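Long-range contact in oxidoreductase, NAD-binding/iron-sulfur cluster-binding protein (Nitratireductor pacificus pht-3B, PDB 6ZXU), which is a catabolic reductive dehalogenase that carries cobalamin and two iron-sulfur clusters, and probably passes electrons through the clusters to the cobalamin: residues A[498-503]-A[543-548]. Residues are numbered along the deposited sequence; the frame is centred on the assembly and turned at random.
With SF4 (iron/sulfur cluster), chain D.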
# COMPACT_ATOMS: atom_id res chain seq x y z
N VAL A 498 -18.56 2.54 4.32
CA VAL A 498 -18.96 3.32 3.14
C VAL A 498 -18.76 4.82 3.39
O VAL A 498 -19.26 5.37 4.38
CB VAL A 498 -20.44 3.02 2.80
CG1 VAL A 498 -21.04 4.02 1.83
CG2 VAL A 498 -20.51 1.61 2.19
N SER A 499 -18.06 5.49 2.45
CA SER A 499 -17.75 6.90 2.54
C SER A 499 -18.30 7.66 1.32
O SER A 499 -18.64 7.08 0.30
CB SER A 499 -16.27 7.15 2.68
OG SER A 499 -15.62 7.06 1.43
N ARG A 500 -18.32 8.98 1.45
CA ARG A 500 -18.77 9.82 0.32
C ARG A 500 -17.89 9.66 -0.90
O ARG A 500 -18.35 9.71 -2.03
CB ARG A 500 -18.89 11.27 0.78
CG ARG A 500 -19.27 12.24 -0.36
CD ARG A 500 -19.43 13.71 0.09
NE ARG A 500 -20.46 13.84 1.07
CZ ARG A 500 -21.77 13.82 0.87
NH1 ARG A 500 -22.24 13.78 -0.39
NH2 ARG A 500 -22.57 13.94 1.88
N ILE A 501 -16.61 9.44 -0.74
CA ILE A 501 -15.73 9.20 -1.90
C ILE A 501 -16.33 8.27 -2.91
O ILE A 501 -16.34 8.57 -4.07
CB ILE A 501 -14.34 8.76 -1.46
CG1 ILE A 501 -13.71 9.87 -0.64
CG2 ILE A 501 -13.48 8.45 -2.62
CD1 ILE A 501 -12.27 9.58 -0.06
N GLY A 502 -16.87 7.15 -2.48
CA GLY A 502 -17.77 6.40 -3.31
C GLY A 502 -17.35 4.99 -3.45
O GLY A 502 -17.95 4.08 -2.81
N ASP A 503 -16.33 4.79 -4.26
CA ASP A 503 -15.78 3.47 -4.53
C ASP A 503 -14.58 3.20 -3.67
O ASP A 503 -13.78 2.31 -3.97
CB ASP A 503 -15.40 3.31 -6.07
CG ASP A 503 -16.71 2.99 -7.00
OD1 ASP A 503 -17.91 3.21 -6.53
OD2 ASP A 503 -16.52 2.44 -8.16
N ARG A 543 -18.18 17.72 2.86
CA ARG A 543 -18.11 17.67 1.39
C ARG A 543 -16.75 17.92 0.88
O ARG A 543 -16.59 18.29 -0.29
CB ARG A 543 -19.01 18.71 0.75
CG ARG A 543 -20.48 18.67 1.12
CD ARG A 543 -21.15 17.49 0.53
NE ARG A 543 -22.61 17.46 0.80
CZ ARG A 543 -23.18 17.17 1.97
NH1 ARG A 543 -22.46 16.89 3.04
NH2 ARG A 543 -24.49 17.17 2.07
N LYS A 544 -15.72 17.69 1.67
CA LYS A 544 -14.38 18.12 1.27
C LYS A 544 -13.85 17.37 0.03
O LYS A 544 -13.27 17.96 -0.88
CB LYS A 544 -13.45 18.08 2.46
CG LYS A 544 -12.04 18.63 2.16
CD LYS A 544 -11.34 19.05 3.42
CE LYS A 544 -9.94 19.54 3.10
NZ LYS A 544 -9.37 20.32 4.25
N CYS A 545 -13.95 16.05 0.01
CA CYS A 545 -13.55 15.25 -1.11
C CYS A 545 -14.29 15.71 -2.36
O CYS A 545 -13.66 15.80 -3.41
CB CYS A 545 -13.80 13.76 -0.85
SG CYS A 545 -15.55 13.34 -0.37
N ALA A 546 -15.60 15.87 -2.28
CA ALA A 546 -16.37 16.31 -3.42
C ALA A 546 -15.88 17.67 -3.99
O ALA A 546 -15.78 17.86 -5.20
CB ALA A 546 -17.85 16.36 -3.03
N ARG A 547 -15.61 18.60 -3.12
CA ARG A 547 -15.15 19.92 -3.48
C ARG A 547 -13.82 19.91 -4.10
O ARG A 547 -13.56 20.69 -5.00
CB ARG A 547 -15.07 20.77 -2.23
CG ARG A 547 -14.81 22.27 -2.46
CD ARG A 547 -14.66 22.93 -1.10
NE ARG A 547 -13.34 22.69 -0.59
CZ ARG A 547 -13.04 22.50 0.68
NH1 ARG A 547 -14.00 22.42 1.57
NH2 ARG A 547 -11.76 22.32 1.04
N GLU A 548 -12.95 18.95 -3.72
CA GLU A 548 -11.59 18.96 -4.20
C GLU A 548 -11.32 18.10 -5.38
O GLU A 548 -10.21 18.04 -5.86
CB GLU A 548 -10.65 18.63 -3.07
CG GLU A 548 -10.64 19.63 -1.91
CD GLU A 548 -10.15 21.06 -2.32
OE1 GLU A 548 -9.50 21.21 -3.41
OE2 GLU A 548 -10.49 21.97 -1.57
FE1 SF4 D . -15.45 12.88 1.83
FE2 SF4 D . -15.51 14.31 4.25
FE3 SF4 D . -13.83 12.21 3.99
FE4 SF4 D . -16.51 11.69 4.10
S1 SF4 D . -15.16 12.66 5.67
S2 SF4 D . -15.08 10.84 2.68
S3 SF4 D . -17.20 13.52 2.99
S4 SF4 D . -13.88 14.14 2.84
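Two like-charged guanidinium groups lie flat on one another, that of Arg-500 on that of Arg-543, with centres 3.8 Å apart and planes 18° from parallel. Arg-543 CD sits over the centre of the Arg-500 group, while Arg-500 NH2 rests nearer the rim of the other, 3.2 Å from Arg-543 NH1; two donors meet here without a hydrogen bond. Carbonyls elsewhere probably help offset the repulsion, since Arg-500 NH1 is hydrogen-bonded to the O atoms of Ser-555 and Gly-557, and Arg-543 finds its main polar partner at Phe-556. With CG anti to the backbone N (chi1 176°), Arg-500 CG passes 3.9 Å from Cys-545 SG; the bend at chi3 (-60°) sets NE 3.8 Å from Arg-543 CD. Arg-500 CD lies 3.7 Å from cluster sulfur S3, which also stands at the guanidinium edge. An alanine here would probably leave Arg-543 without its stacking mate and the two carbonyls without their N-H partner, and open a gap beside S3 and SG. From helix 544-548, Cys-545 SG binds iron FE1. Ile-501 CG1 packs 3.9 Å from Cys-545 CB, while Ile-501 O accepts a hydrogen bond from cobalamin. Segment 498-503 thus lies between cofactors, against a ferredoxin-type CxxCxxCxxxC motif: Cys-539, Cys-542 and Cys-545 supply three ligands of this [4Fe-4S] cluster, Cys-595 probably the fourth, and Cys-549 binds the second cluster.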